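Uncharacterized ACR, COG1565 superfamily (Burkholderia thailandensis, PDB 4F3N) is of unknown function but belongs to a methyltransferase superfamily and may symmetrically methylate arginines in proteins with S-adenosyl-L-methionine as methyl donor. Local coordinates at residues Gly73-Phe78 against Val246-Pro251. Residues are numbered along the deposited sequence; the frame is centred on the assembly and turned at random. Where two conformers were deposited one is given.
Sequences GGWIPF and VFADRP
W75 carries most of this contact, reaching from segment 73-78 onto strand 245-250, where it meets A248 and R250. Before it, G73, the first residue to leave helical angles after helix 52-71, closes that helix with a Schellman motif; G73 and G74 have positive phi, where a CB would press on the preceding carbonyl oxygen. With CG of W75 anti to the backbone N (chi1 -172°), the indole extends across to the strand. There NE1 of W75 donates to the backbone O of A248 at 3.0 Å, a nearly straight bond with the oxygen close to the ring plane but NE1 well above the carbonyl plane. The small A248 lets the indole edge approach, its CB 3.9 Å from CD1 of W75.

One face of the indole receives R250. Bent at chi3 (79°), the arginine sets CD over the five-membered ring in a CH-pi contact and lays its guanidinium flat on the benzene half, the planes 16° apart; CZ of R250 comes within 3.4 Å of CE3 of W75, an off-centre cation-pi stack. Tryptophan thus offers a broad face to a cation and an edge N-H to an oxygen; arginine joins CH groups to a flat charge. I76 points its CB away from the strand, and its side chain packs on L65 and I69. P77 N-caps helix 78-87. F78 meets F247 obliquely, CD2 of F78 lying 3.9 Å from CE1 of F247.

Strand 231-239 joins both segments into one antiparallel sheet, pairing V237 with I76 and G236 with A248, while L224 of strand 223-228 touches both phenylalanines.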
loop_
_atom_site.group_PDB
_atom_site.type_symbol
_atom_site.label_atom_id
_atom_site.label_comp_id
_atom_site.label_asym_id
_atom_site.label_seq_id
_atom_site.Cartn_x
_atom_site.Cartn_y
_atom_site.Cartn_z
ATOM N N GLY A 73 -9.226 7.652 -28.999
ATOM C CA GLY A 73 -8.298 8.191 -29.999
ATOM C C GLY A 73 -6.939 7.520 -30.042
ATOM O O GLY A 73 -6.017 7.995 -30.745
ATOM N N GLY A 74 -6.812 6.388 -29.330
ATOM C CA GLY A 74 -5.653 5.527 -29.443
ATOM C C GLY A 74 -4.709 5.564 -28.263
ATOM O O GLY A 74 -3.668 4.943 -28.315
ATOM N N TRP A 75 -5.078 6.279 -27.201
ATOM C CA TRP A 75 -4.179 6.458 -26.051
ATOM C C TRP A 75 -4.922 6.740 -24.784
ATOM O O TRP A 75 -5.850 7.589 -24.762
ATOM C CB TRP A 75 -3.235 7.607 -26.343
ATOM C CG TRP A 75 -2.091 7.873 -25.392
ATOM C CD1 TRP A 75 -0.773 7.491 -25.536
ATOM C CD2 TRP A 75 -2.135 8.657 -24.136
ATOM N NE1 TRP A 75 -0.013 7.919 -24.461
ATOM C CE2 TRP A 75 -0.781 8.640 -23.594
ATOM C CE3 TRP A 75 -3.136 9.325 -23.426
ATOM C CZ2 TRP A 75 -0.456 9.258 -22.410
ATOM C CZ3 TRP A 75 -2.786 9.981 -22.247
ATOM C CH2 TRP A 75 -1.481 9.958 -21.751
ATOM N N ILE A 76 -4.514 6.059 -23.711
ATOM C CA ILE A 76 -5.003 6.361 -22.370
ATOM C C ILE A 76 -3.831 6.473 -21.388
ATOM O O ILE A 76 -2.755 5.860 -21.593
ATOM C CB ILE A 76 -5.987 5.292 -21.860
ATOM C CG1 ILE A 76 -5.318 3.906 -21.778
ATOM C CG2 ILE A 76 -7.186 5.264 -22.771
ATOM C CD1 ILE A 76 -6.166 2.841 -21.077
ATOM N N PRO A 77 -4.006 7.273 -20.335
ATOM C CA PRO A 77 -2.913 7.286 -19.351
ATOM C C PRO A 77 -2.723 5.908 -18.667
ATOM O O PRO A 77 -3.653 5.106 -18.615
ATOM C CB PRO A 77 -3.335 8.373 -18.358
ATOM C CG PRO A 77 -4.781 8.564 -18.555
ATOM C CD PRO A 77 -5.166 8.099 -19.920
ATOM N N PHE A 78 -1.526 5.644 -18.143
ATOM C CA PHE A 78 -1.270 4.363 -17.508
ATOM C C PHE A 78 -2.146 4.167 -16.273
ATOM O O PHE A 78 -2.538 3.027 -15.950
ATOM C CB PHE A 78 0.196 4.209 -17.138
ATOM C CG PHE A 78 0.530 2.835 -16.673
ATOM C CD1 PHE A 78 0.743 2.585 -15.334
ATOM C CD2 PHE A 78 0.553 1.752 -17.576
ATOM C CE1 PHE A 78 1.014 1.310 -14.891
ATOM C CE2 PHE A 78 0.784 0.474 -17.112
ATOM C CZ PHE A 78 1.001 0.260 -15.765
ATOM N N VAL A 246 0.919 -1.415 -26.043
ATOM C CA VAL A 246 2.274 -0.851 -26.145
ATOM C C VAL A 246 2.317 0.417 -25.300
ATOM O O VAL A 246 1.303 1.111 -25.224
ATOM C CB VAL A 246 2.633 -0.517 -27.611
ATOM C CG1 VAL A 246 1.788 0.618 -28.194
ATOM C CG2 VAL A 246 4.105 -0.177 -27.727
ATOM N N PHE A 247 3.443 0.702 -24.632
ATOM C CA PHE A 247 3.596 2.039 -24.051
ATOM C C PHE A 247 3.761 3.054 -25.181
ATOM O O PHE A 247 4.331 2.730 -26.225
ATOM C CB PHE A 247 4.834 2.127 -23.153
ATOM C CG PHE A 247 4.734 1.354 -21.878
ATOM C CD1 PHE A 247 3.824 1.728 -20.886
ATOM C CD2 PHE A 247 5.587 0.306 -21.648
ATOM C CE1 PHE A 247 3.777 1.022 -19.691
ATOM C CE2 PHE A 247 5.568 -0.383 -20.454
ATOM C CZ PHE A 247 4.659 -0.023 -19.486
ATOM N N ALA A 248 3.301 4.274 -24.953
ATOM C CA ALA A 248 3.405 5.328 -25.934
ATOM C C ALA A 248 3.535 6.615 -25.225
ATOM O O ALA A 248 2.756 6.890 -24.313
ATOM C CB ALA A 248 2.192 5.360 -26.854
ATOM N N ASP A 249 4.509 7.426 -25.640
ATOM C CA ASP A 249 4.798 8.675 -24.946
ATOM C C ASP A 249 4.133 9.856 -25.641
ATOM O O ASP A 249 4.170 9.932 -26.862
ATOM C CB ASP A 249 6.303 8.869 -24.882
ATOM C CG ASP A 249 6.985 7.850 -24.021
ATOM O OD1 ASP A 249 6.355 7.376 -23.064
ATOM O OD2 ASP A 249 8.169 7.550 -24.285
ATOM N N ARG A 250 3.501 10.744 -24.861
ATOM C CA ARG A 250 2.756 11.897 -25.399
ATOM C C ARG A 250 3.027 13.129 -24.561
ATOM O O ARG A 250 3.156 13.018 -23.348
ATOM C CB ARG A 250 1.262 11.603 -25.301
ATOM C CG ARG A 250 0.455 12.138 -26.445
ATOM C CD ARG A 250 -0.907 11.477 -26.502
ATOM N NE ARG A 250 -1.804 12.072 -25.522
ATOM C CZ ARG A 250 -3.134 11.961 -25.553
ATOM N NH1 ARG A 250 -3.860 12.533 -24.597
ATOM N NH2 ARG A 250 -3.744 11.277 -26.524
ATOM N N PRO A 251 3.067 14.324 -25.185
ATOM C CA PRO A 251 3.167 15.516 -24.356
ATOM C C PRO A 251 2.011 15.635 -23.375
ATOM O O PRO A 251 0.899 15.163 -23.655
ATOM C CB PRO A 251 3.117 16.679 -25.371
ATOM C CG PRO A 251 3.445 16.068 -26.677
ATOM C CD PRO A 251 3.098 14.617 -26.616
#